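Local coordinates for protein bradavidin 2 (Bradyrhizobium japonicum, PDB 4GGZ) that binds biotin and belongs to the avidin family, probably acting as a secreted biotin-binding protein, at residues Asn18-Glu23 with Asn40-Phe45; Gly62-Val67 with Phe75-Gly80; Ser90-Tyr95 with Arg104-Asp109. One frame throughout, in Å; residues are numbered along the deposited sequence. Where two conformers were deposited one is given.

The three contacts line one biotin site in an eight-stranded antiparallel avidin barrel. Contact 1 joins two loops at the barrel mouth and grips the ureido oxygen and one ureido nitrogen; contact 3, a hairpin with its centre about 13 Å from that of contact 1, takes the other nitrogen through Asp109. The salt bridge from Arg20 NE to Asp109 OD1, 2.7 Å long, ties these two together. Contact 2, about 15 Å from contact 1 centre to centre, lies deeper and meets the thioether with Thr76 and Trp78. Strands 74-80 and 86-96 are sheet neighbours, so contacts 2 and 3, centres about 10 Å apart, share backbone bonds such as Phe75 O to Phe94 N.

Contact 1 (Asn18-Glu23 with Asn40-Phe45); sequences NERGSE and NHAQGF. With BTN (biotin), chain E.
Ser22 and His41 meet where two loops at the mouth of the avidin barrel close round the ureido head of biotin. The packed part centres on Ser22 OG, which receives a nearly straight bond (169°) from His41 N at 2.9 Å and gives its own hydrogen to biotin O3 at 2.7 Å. With OG beside its backbone N (chi1 -68°), the hydroxyl lies between loop and ligand. Asn18 ND2 donates a second bond to O3, while Asn18 OD1 closes an Asx turn, taking Ser22 N and Arg20 N from opposite faces of its amide plane; the amide is thereby fixed in rotation. Asn40 OD1 closes a second Asx turn, accepting from Ala42 N well above the carbonyl plane, and also accepts from biotin N2 at 2.9 Å. Ala42 CB presses on the ureido ring, and the Phe45 ring lays one face on biotin C4. The Arg20 chain completes this inner boundary: its CD touches Ala42 CB at 3.8 Å and lies 3.7 Å from biotin N1, and its guanidinium, paired with Asp109, stands almost perpendicular to the Phe45 ring.

Toward solvent the fit is looser. A water bridges Arg20 O and Gln43 N. On the outer flank the partly exposed His41 ring lies nearly coplanar with the Glu23 carboxylate, whose other oxygen is bonded to Tyr15; His41 NE2 donates to the anti lone pair of Glu23 OE1 at 2.6 Å.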
loop_
_atom_site.group_PDB
_atom_site.type_symbol
_atom_site.label_atom_id
_atom_site.label_comp_id
_atom_site.label_asym_id
_atom_site.label_seq_id
_atom_site.Cartn_x
_atom_site.Cartn_y
_atom_site.Cartn_z
ATOM N N ASN A 18 1.791 -8.781 2.460
ATOM C CA ASN A 18 1.896 -8.389 3.869
ATOM C C ASN A 18 1.292 -9.479 4.741
ATOM O O ASN A 18 0.863 -10.510 4.211
ATOM C CB ASN A 18 1.326 -7.011 4.192
ATOM C CG ASN A 18 -0.169 -6.910 4.009
ATOM O OD1 ASN A 18 -0.866 -7.907 4.050
ATOM N ND2 ASN A 18 -0.673 -5.652 3.787
ATOM N N GLU A 19 1.287 -9.251 6.052
ATOM C CA GLU A 19 0.851 -10.322 6.980
ATOM C C GLU A 19 -0.637 -10.604 6.896
ATOM O O GLU A 19 -1.128 -11.648 7.404
ATOM C CB GLU A 19 1.211 -10.007 8.426
ATOM C CG GLU A 19 2.696 -9.818 8.688
ATOM C CD GLU A 19 2.988 -9.315 10.118
ATOM O OE1 GLU A 19 4.089 -9.601 10.620
ATOM O OE2 GLU A 19 2.128 -8.636 10.739
ATOM N N ARG A 20 -1.376 -9.693 6.266
ATOM C CA ARG A 20 -2.833 -9.842 6.158
ATOM C C ARG A 20 -3.207 -10.614 4.885
ATOM O O ARG A 20 -4.372 -10.996 4.693
ATOM C CB ARG A 20 -3.468 -8.444 6.121
ATOM C CG ARG A 20 -3.007 -7.531 7.225
ATOM C CD ARG A 20 -3.647 -6.180 7.110
ATOM N NE ARG A 20 -3.035 -5.265 8.065
ATOM C CZ ARG A 20 -3.670 -4.781 9.115
ATOM N NH1 ARG A 20 -4.923 -5.136 9.338
ATOM N NH2 ARG A 20 -3.047 -3.947 9.946
ATOM N N GLY A 21 -2.213 -10.812 4.012
ATOM C CA GLY A 21 -2.367 -11.541 2.777
ATOM C C GLY A 21 -2.405 -10.630 1.551
ATOM O O GLY A 21 -2.621 -11.105 0.422
ATOM N N SER A 22 -2.323 -9.332 1.784
ATOM C CA SER A 22 -2.478 -8.372 0.657
ATOM C C SER A 22 -1.233 -8.360 -0.213
ATOM O O SER A 22 -0.157 -8.674 0.288
ATOM C CB SER A 22 -2.785 -6.977 1.181
ATOM O OG SER A 22 -4.101 -6.925 1.789
ATOM N N GLU A 23 -1.343 -7.903 -1.484
ATOM C CA GLU A 23 -0.262 -8.103 -2.469
ATOM C C GLU A 23 0.126 -6.736 -3.001
ATOM O O GLU A 23 -0.766 -5.962 -3.309
ATOM C CB GLU A 23 -0.759 -8.888 -3.707
ATOM C CG GLU A 23 -1.618 -10.143 -3.504
ATOM C CD GLU A 23 -2.224 -10.659 -4.824
ATOM O OE1 GLU A 23 -3.474 -10.816 -4.923
ATOM O OE2 GLU A 23 -1.458 -10.898 -5.793
ATOM N N ASN A 40 -6.015 -5.759 -2.102
ATOM C CA ASN A 40 -6.333 -6.095 -0.692
ATOM C C ASN A 40 -6.792 -7.520 -0.567
ATOM O O ASN A 40 -7.608 -7.984 -1.373
ATOM C CB ASN A 40 -7.432 -5.145 -0.179
ATOM C CG ASN A 40 -7.802 -5.420 1.263
ATOM O OD1 ASN A 40 -6.922 -5.625 2.095
ATOM N ND2 ASN A 40 -9.091 -5.428 1.559
ATOM N N HIS A 41 -6.362 -8.190 0.504
ATOM C CA HIS A 41 -6.926 -9.472 0.886
ATOM C C HIS A 41 -7.110 -9.492 2.386
ATOM O O HIS A 41 -7.300 -10.575 2.969
ATOM C CB HIS A 41 -5.989 -10.612 0.438
ATOM C CG HIS A 41 -5.951 -10.799 -1.043
ATOM N ND1 HIS A 41 -7.064 -11.161 -1.775
ATOM C CD2 HIS A 41 -4.942 -10.655 -1.936
ATOM C CE1 HIS A 41 -6.741 -11.230 -3.057
ATOM N NE2 HIS A 41 -5.461 -10.930 -3.181
ATOM N N ALA A 42 -7.083 -8.305 3.000
ATOM C CA ALA A 42 -7.125 -8.172 4.451
ATOM C C ALA A 42 -8.490 -8.459 5.039
ATOM O O ALA A 42 -9.488 -7.878 4.669
ATOM C CB ALA A 42 -6.626 -6.783 4.883
ATOM N N GLN A 43 -8.528 -9.344 6.029
ATOM C CA GLN A 43 -9.777 -9.550 6.694
ATOM C C GLN A 43 -10.202 -8.288 7.470
ATOM O O GLN A 43 -9.402 -7.633 8.153
ATOM C CB GLN A 43 -9.629 -10.731 7.639
ATOM C CG GLN A 43 -10.942 -11.332 7.993
ATOM C CD GLN A 43 -10.748 -12.654 8.607
ATOM O OE1 GLN A 43 -10.571 -13.665 7.911
ATOM N NE2 GLN A 43 -10.732 -12.674 9.928
ATOM N N GLY A 44 -11.472 -7.952 7.355
ATOM C CA GLY A 44 -12.021 -6.817 8.071
ATOM C C GLY A 44 -12.075 -5.566 7.205
ATOM O O GLY A 44 -12.434 -4.500 7.714
ATOM N N PHE A 45 -11.729 -5.711 5.919
ATOM C CA PHE A 45 -11.731 -4.601 4.943
ATOM C C PHE A 45 -12.440 -5.029 3.653
ATOM O O PHE A 45 -12.594 -6.219 3.383
ATOM C CB PHE A 45 -10.314 -4.164 4.630
ATOM C CG PHE A 45 -9.533 -3.668 5.841
ATOM C CD1 PHE A 45 -8.832 -4.560 6.650
ATOM C CD2 PHE A 45 -9.508 -2.310 6.157
ATOM C CE1 PHE A 45 -8.069 -4.095 7.790
ATOM C CE2 PHE A 45 -8.773 -1.813 7.281
ATOM C CZ PHE A 45 -8.052 -2.740 8.110
HETATM C C11 BTN E . -11.522 -0.181 2.377
HETATM O O11 BTN E . -11.842 -1.079 3.227
HETATM O O12 BTN E . -11.999 0.984 2.499
HETATM C C10 BTN E . -10.605 -0.464 1.206
HETATM C C9 BTN E . -9.547 -1.542 1.485
HETATM C C8 BTN E . -8.584 -1.069 2.581
HETATM C C7 BTN E . -7.505 -2.134 2.884
HETATM C C2 BTN E . -6.549 -1.641 3.985
HETATM S S1 BTN E . -5.248 -0.735 3.392
HETATM C C6 BTN E . -4.456 -0.865 5.021
HETATM C C5 BTN E . -4.683 -2.306 5.480
HETATM N N1 BTN E . -3.649 -3.184 4.971
HETATM C C3 BTN E . -4.169 -4.057 4.106
HETATM O O3 BTN E . -3.410 -5.013 3.497
HETATM N N2 BTN E . -5.458 -3.891 3.916
HETATM C C4 BTN E . -5.919 -2.795 4.772
HETATM O O HOH W 1 -6.175 -11.028 6.745
#

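Contact 2 (Gly62-Val67 with Phe75-Gly80); sequences GLYFVV and FTRWVG. With BTN (biotin), chain E.
The Tyr64 ring carries the Arg77 guanidinium flat over one face, a stacked cation-pi pair in an antiparallel beta hairpin of the avidin barrel. Arg77 NH2 sits above the ring centre, 3.3 Å from Tyr64 CG, and the two planes are 26° apart. Arg77 CG stands anti to the backbone N (chi1 -168°) and the chain runs on extended to NE, past Val66 CG2 to the tyrosine; Tyr64 OH is bonded to Ser57 on the next strand. On the buried side of the hairpin, Phe65 receives Trp78 CB over one ring face, a CH-pi contact of 3.9 Å from CB to the Phe65 centroid. Their rings are near parallel but slid apart, barely overlapping. Thr76 CG2 lies over an indole face, and Val67 CB meets the indole edge in its plane.

Three hydrogen-bonded pairs, Leu63 with Gly80, Phe65 with Trp78 and Val67 with Thr76, hold the two short segments, which run antiparallel with their directions 170° apart. Trp78 NE1 is satisfied by Asp109 of the biotin site, fixing the turn of the indole. Trp78 CZ2 and Thr76 OG1 border the ligand thioether: biotin S1 lies 3.5 Å from Trp78 CZ2 and 3.4 Å from Thr76 OG1.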
loop_
_atom_site.group_PDB
_atom_site.type_symbol
_atom_site.label_atom_id
_atom_site.label_comp_id
_atom_site.label_asym_id
_atom_site.label_seq_id
_atom_site.Cartn_x
_atom_site.Cartn_y
_atom_site.Cartn_z
ATOM N N GLY A 62 13.633 6.430 3.144
ATOM C CA GLY A 62 12.424 5.667 3.409
ATOM C C GLY A 62 11.553 5.601 2.189
ATOM O O GLY A 62 11.981 5.974 1.089
ATOM N N LEU A 63 10.305 5.188 2.378
ATOM C CA LEU A 63 9.367 5.237 1.248
ATOM C C LEU A 63 7.963 5.509 1.754
ATOM O O LEU A 63 7.705 5.330 2.939
ATOM C CB LEU A 63 9.422 3.948 0.408
ATOM C CG LEU A 63 8.666 2.705 0.852
ATOM C CD1 LEU A 63 8.787 1.628 -0.233
ATOM C CD2 LEU A 63 9.153 2.150 2.142
ATOM N N TYR A 64 7.087 5.987 0.878
ATOM C CA TYR A 64 5.656 5.965 1.159
ATOM C C TYR A 64 4.945 5.601 -0.161
ATOM O O TYR A 64 5.525 5.727 -1.269
ATOM C CB TYR A 64 5.176 7.312 1.751
ATOM C CG TYR A 64 5.212 8.401 0.704
ATOM C CD1 TYR A 64 6.281 9.279 0.643
ATOM C CD2 TYR A 64 4.208 8.499 -0.251
ATOM C CE1 TYR A 64 6.337 10.258 -0.342
ATOM C CE2 TYR A 64 4.265 9.456 -1.267
ATOM C CZ TYR A 64 5.340 10.323 -1.294
ATOM O OH TYR A 64 5.439 11.313 -2.270
ATOM N N PHE A 65 3.708 5.149 -0.065
ATOM C CA PHE A 65 2.876 4.951 -1.248
ATOM C C PHE A 65 1.404 5.087 -0.891
ATOM O O PHE A 65 1.004 4.833 0.281
ATOM C CB PHE A 65 3.130 3.642 -1.986
ATOM C CG PHE A 65 3.058 2.419 -1.116
ATOM C CD1 PHE A 65 4.180 1.984 -0.435
ATOM C CD2 PHE A 65 1.894 1.684 -1.025
ATOM C CE1 PHE A 65 4.139 0.844 0.369
ATOM C CE2 PHE A 65 1.866 0.528 -0.220
ATOM C CZ PHE A 65 2.966 0.141 0.472
ATOM N N VAL A 66 0.616 5.425 -1.916
ATOM C CA VAL A 66 -0.800 5.622 -1.772
ATOM C C VAL A 66 -1.550 4.675 -2.706
ATOM O O VAL A 66 -1.130 4.437 -3.840
ATOM C CB VAL A 66 -1.176 7.111 -2.046
ATOM C CG1 VAL A 66 -2.667 7.273 -2.196
ATOM C CG2 VAL A 66 -0.634 8.021 -0.935
ATOM N N VAL A 67 -2.675 4.150 -2.221
ATOM C CA VAL A 67 -3.585 3.377 -3.028
ATOM C C VAL A 67 -4.999 3.909 -2.815
ATOM O O VAL A 67 -5.478 3.961 -1.674
ATOM C CB VAL A 67 -3.582 1.857 -2.660
ATOM C CG1 VAL A 67 -4.526 1.115 -3.600
ATOM C CG2 VAL A 67 -2.177 1.252 -2.771
ATOM N N PHE A 75 -8.990 5.833 0.524
ATOM C CA PHE A 75 -7.607 5.625 0.115
ATOM C C PHE A 75 -6.720 5.374 1.326
ATOM O O PHE A 75 -7.053 5.793 2.433
ATOM C CB PHE A 75 -7.078 6.802 -0.741
ATOM C CG PHE A 75 -6.888 8.107 0.024
ATOM C CD1 PHE A 75 -5.654 8.420 0.573
ATOM C CD2 PHE A 75 -7.947 9.021 0.183
ATOM C CE1 PHE A 75 -5.459 9.610 1.264
ATOM C CE2 PHE A 75 -7.743 10.208 0.878
ATOM C CZ PHE A 75 -6.506 10.483 1.412
ATOM N N THR A 76 -5.587 4.708 1.113
ATOM C CA THR A 76 -4.642 4.464 2.198
ATOM C C THR A 76 -3.259 4.995 1.854
ATOM O O THR A 76 -2.850 4.875 0.715
ATOM C CB THR A 76 -4.590 2.957 2.471
ATOM O OG1 THR A 76 -5.895 2.539 2.868
ATOM C CG2 THR A 76 -3.573 2.614 3.580
ATOM N N ARG A 77 -2.581 5.609 2.823
ATOM C CA ARG A 77 -1.184 6.020 2.665
ATOM C C ARG A 77 -0.315 5.189 3.601
ATOM O O ARG A 77 -0.525 5.248 4.826
ATOM C CB ARG A 77 -1.054 7.509 3.013
ATOM C CG ARG A 77 0.291 8.100 2.610
ATOM C CD ARG A 77 0.278 9.611 2.722
ATOM N NE ARG A 77 1.475 10.199 2.123
ATOM C CZ ARG A 77 2.606 10.409 2.782
ATOM N NH1 ARG A 77 2.712 10.055 4.057
ATOM N NH2 ARG A 77 3.641 10.969 2.165
ATOM N N TRP A 78 0.624 4.404 3.045
ATOM C CA TRP A 78 1.657 3.714 3.836
ATOM C C TRP A 78 2.954 4.511 3.900
ATOM O O TRP A 78 3.340 5.149 2.922
ATOM C CB TRP A 78 2.045 2.348 3.246
ATOM C CG TRP A 78 1.001 1.267 3.330
ATOM C CD1 TRP A 78 0.954 0.214 4.280
ATOM C CD2 TRP A 78 -0.121 1.076 2.465
ATOM N NE1 TRP A 78 -0.131 -0.605 3.991
ATOM C CE2 TRP A 78 -0.808 -0.093 2.909
ATOM C CE3 TRP A 78 -0.605 1.768 1.322
ATOM C CZ2 TRP A 78 -1.968 -0.595 2.260
ATOM C CZ3 TRP A 78 -1.827 1.277 0.687
ATOM C CH2 TRP A 78 -2.459 0.098 1.158
ATOM N N VAL A 79 3.591 4.495 5.063
ATOM C CA VAL A 79 4.903 5.106 5.249
ATOM C C VAL A 79 5.806 4.076 5.921
ATOM O O VAL A 79 5.355 3.375 6.825
ATOM C CB VAL A 79 4.793 6.416 6.084
ATOM C CG1 VAL A 79 4.046 6.175 7.382
ATOM C CG2 VAL A 79 6.154 7.028 6.339
ATOM N N GLY A 80 7.042 3.948 5.450
ATOM C CA GLY A 80 7.955 3.022 6.074
ATOM C C GLY A 80 9.361 3.067 5.530
ATOM O O GLY A 80 9.802 4.060 4.945
HETATM C C11 BTN E . -11.522 -0.181 2.377
HETATM O O11 BTN E . -11.842 -1.079 3.227
HETATM O O12 BTN E . -11.999 0.984 2.499
HETATM C C10 BTN E . -10.605 -0.464 1.206
HETATM C C9 BTN E . -9.547 -1.542 1.485
HETATM C C8 BTN E . -8.584 -1.069 2.581
HETATM C C7 BTN E . -7.505 -2.134 2.884
HETATM C C2 BTN E . -6.549 -1.641 3.985
HETATM S S1 BTN E . -5.248 -0.735 3.392
HETATM C C6 BTN E . -4.456 -0.865 5.021
HETATM C C5 BTN E . -4.683 -2.306 5.480
HETATM N N1 BTN E . -3.649 -3.184 4.971
HETATM C C3 BTN E . -4.169 -4.057 4.106
HETATM O O3 BTN E . -3.410 -5.013 3.497
HETATM N N2 BTN E . -5.458 -3.891 3.916
HETATM C C4 BTN E . -5.919 -2.795 4.772
#

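Contact 3 (Ser90-Tyr95 with Arg104-Asp109); sequences SWTLFY and RLKGGD. With BTN (biotin), chain E.
Trp91 and Gly107 bond to each other twice, Trp91 N to Gly107 O at 2.8 Å and Gly107 N to Trp91 O at 3.0 Å, in an antiparallel hairpin of the avidin barrel. Leu93 and Leu105 repeat the pattern, so the facing N-H and C=O groups of both pairs are satisfied. The indole NE1 reaches Gly108 O at 3.0 Å, a weak bond bent to 143°; the same carbonyl also accepts from Arg20. Trp91 CG sits between its backbone N and carbonyl carbon (chi1 55°), which folds the indole closely over Gly107, whose CA makes a CH-pi contact with the six-membered ring. Biotin C6 lies centrally over the other face, 3.4 Å from Trp91 CD2. An alanine in place of Trp91 would probably leave this side of the biotin ring system without its flat support and Gly108 O without the indole donor.

Asp109 OD2 accepts from biotin N1 at 2.9 Å and almost straight (174°), and from Trp78 NE1; OD1 is in a salt bridge with Arg20. At the far end a water joins Tyr95 OH to Arg104 O, and Phe94 CE2 lies over the Arg104 guanidinium. Strand 74-80 flanks strand 86-96 on the side away from strand 102-113, with Thr76 against Trp91 and Leu93, while from the loops Arg20 packs against Trp91 and Phe45 against Leu93.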
loop_
_atom_site.group_PDB
_atom_site.type_symbol
_atom_site.label_atom_id
_atom_site.label_comp_id
_atom_site.label_asym_id
_atom_site.label_seq_id
_atom_site.Cartn_x
_atom_site.Cartn_y
_atom_site.Cartn_z
ATOM N N SER A 90 3.644 1.859 8.518
ATOM C CA SER A 90 2.417 2.279 9.187
ATOM C C SER A 90 1.530 2.876 8.122
ATOM O O SER A 90 2.055 3.436 7.133
ATOM C CB SER A 90 2.709 3.344 10.254
ATOM O OG SER A 90 3.426 2.783 11.333
ATOM N N TRP A 91 0.219 2.797 8.316
ATOM C CA TRP A 91 -0.695 3.309 7.316
ATOM C C TRP A 91 -1.854 4.051 7.963
ATOM O O TRP A 91 -2.227 3.791 9.118
ATOM C CB TRP A 91 -1.231 2.186 6.375
ATOM C CG TRP A 91 -1.893 0.994 7.118
ATOM C CD1 TRP A 91 -1.288 -0.184 7.439
ATOM C CD2 TRP A 91 -3.239 0.918 7.645
ATOM N NE1 TRP A 91 -2.163 -0.999 8.151
ATOM C CE2 TRP A 91 -3.364 -0.349 8.290
ATOM C CE3 TRP A 91 -4.341 1.795 7.667
ATOM C CZ2 TRP A 91 -4.546 -0.764 8.914
ATOM C CZ3 TRP A 91 -5.523 1.379 8.263
ATOM C CH2 TRP A 91 -5.609 0.101 8.906
ATOM N N THR A 92 -2.418 4.953 7.169
ATOM C CA THR A 92 -3.671 5.607 7.510
ATOM C C THR A 92 -4.649 5.441 6.354
ATOM O O THR A 92 -4.286 5.663 5.195
ATOM C CB THR A 92 -3.498 7.091 7.976
ATOM O OG1 THR A 92 -4.786 7.721 8.057
ATOM C CG2 THR A 92 -2.600 7.894 7.047
ATOM N N LEU A 93 -5.869 5.019 6.678
ATOM C CA LEU A 93 -6.913 4.779 5.677
ATOM C C LEU A 93 -7.904 5.906 5.857
ATOM O O LEU A 93 -8.473 6.046 6.937
ATOM C CB LEU A 93 -7.570 3.397 5.900
ATOM C CG LEU A 93 -8.884 3.046 5.178
ATOM C CD1 LEU A 93 -8.684 2.824 3.727
ATOM C CD2 LEU A 93 -9.568 1.769 5.768
ATOM N N PHE A 94 -8.041 6.746 4.829
ATOM C CA PHE A 94 -8.969 7.869 4.835
ATOM C C PHE A 94 -10.192 7.464 4.074
ATOM O O PHE A 94 -10.109 7.076 2.900
ATOM C CB PHE A 94 -8.340 9.070 4.127
ATOM C CG PHE A 94 -7.016 9.519 4.729
ATOM C CD1 PHE A 94 -5.820 8.866 4.387
ATOM C CD2 PHE A 94 -6.962 10.594 5.593
ATOM C CE1 PHE A 94 -4.605 9.277 4.911
ATOM C CE2 PHE A 94 -5.747 11.015 6.130
ATOM C CZ PHE A 94 -4.555 10.359 5.775
ATOM N N TYR A 95 -11.359 7.536 4.712
ATOM C CA TYR A 95 -12.565 7.112 3.999
ATOM C C TYR A 95 -13.704 8.129 4.151
ATOM O O TYR A 95 -13.750 8.848 5.143
ATOM C CB TYR A 95 -12.991 5.702 4.412
ATOM C CG TYR A 95 -13.403 5.498 5.858
ATOM C CD1 TYR A 95 -12.444 5.387 6.884
ATOM C CD2 TYR A 95 -14.755 5.417 6.205
ATOM C CE1 TYR A 95 -12.837 5.158 8.237
ATOM C CE2 TYR A 95 -15.156 5.178 7.538
ATOM C CZ TYR A 95 -14.210 5.063 8.535
ATOM O OH TYR A 95 -14.611 4.833 9.845
ATOM N N ARG A 104 -11.078 8.257 9.439
ATOM C CA ARG A 104 -9.791 7.628 9.242
ATOM C C ARG A 104 -9.660 6.432 10.144
ATOM O O ARG A 104 -10.297 6.370 11.201
ATOM C CB ARG A 104 -8.676 8.584 9.659
ATOM C CG ARG A 104 -8.562 9.817 8.801
ATOM C CD ARG A 104 -7.635 10.816 9.498
ATOM N NE ARG A 104 -7.611 12.062 8.742
ATOM C CZ ARG A 104 -6.788 13.077 8.980
ATOM N NH1 ARG A 104 -5.896 13.006 9.963
ATOM N NH2 ARG A 104 -6.858 14.165 8.217
ATOM N N LEU A 105 -8.789 5.519 9.738
ATOM C CA LEU A 105 -8.386 4.369 10.544
ATOM C C LEU A 105 -6.866 4.292 10.374
ATOM O O LEU A 105 -6.318 4.800 9.388
ATOM C CB LEU A 105 -9.016 3.100 10.003
ATOM C CG LEU A 105 -10.531 2.884 9.974
ATOM C CD1 LEU A 105 -10.850 1.577 9.229
ATOM C CD2 LEU A 105 -11.070 2.824 11.388
ATOM N N LYS A 106 -6.184 3.655 11.319
ATOM C CA LYS A 106 -4.728 3.570 11.248
ATOM C C LYS A 106 -4.276 2.212 11.704
ATOM O O LYS A 106 -4.932 1.589 12.557
ATOM C CB LYS A 106 -4.066 4.618 12.153
ATOM C CG LYS A 106 -4.134 6.030 11.636
ATOM C CD LYS A 106 -3.849 7.001 12.761
ATOM C CE LYS A 106 -2.398 7.414 12.768
ATOM N NZ LYS A 106 -2.112 8.359 11.624
ATOM N N GLY A 107 -3.150 1.755 11.170
ATOM C CA GLY A 107 -2.572 0.492 11.668
ATOM C C GLY A 107 -1.185 0.309 11.092
ATOM O O GLY A 107 -0.591 1.252 10.512
ATOM N N GLY A 108 -0.667 -0.900 11.247
ATOM C CA GLY A 108 0.625 -1.259 10.706
ATOM C C GLY A 108 0.547 -2.342 9.647
ATOM O O GLY A 108 -0.477 -3.046 9.504
ATOM N N ASP A 109 1.629 -2.473 8.880
ATOM C CA ASP A 109 1.779 -3.586 7.963
ATOM C C ASP A 109 3.253 -3.891 7.813
ATOM O O ASP A 109 4.062 -2.993 7.788
ATOM C CB ASP A 109 1.261 -3.222 6.581
ATOM C CG ASP A 109 -0.173 -3.635 6.349
ATOM O OD1 ASP A 109 -0.645 -4.649 6.912
ATOM O OD2 ASP A 109 -0.826 -2.939 5.553
HETATM C C11 BTN E . -11.522 -0.181 2.377
HETATM O O11 BTN E . -11.842 -1.079 3.227
HETATM O O12 BTN E . -11.999 0.984 2.499
HETATM C C10 BTN E . -10.605 -0.464 1.206
HETATM C C9 BTN E . -9.547 -1.542 1.485
HETATM C C8 BTN E . -8.584 -1.069 2.581
HETATM C C7 BTN E . -7.505 -2.134 2.884
HETATM C C2 BTN E . -6.549 -1.641 3.985
HETATM S S1 BTN E . -5.248 -0.735 3.392
HETATM C C6 BTN E . -4.456 -0.865 5.021
HETATM C C5 BTN E . -4.683 -2.306 5.480
HETATM N N1 BTN E . -3.649 -3.184 4.971
HETATM C C3 BTN E . -4.169 -4.057 4.106
HETATM O O3 BTN E . -3.410 -5.013 3.497
HETATM N N2 BTN E . -5.458 -3.891 3.916
HETATM C C4 BTN E . -5.919 -2.795 4.772
HETATM O O HOH W 2 -13.164 5.831 12.074
#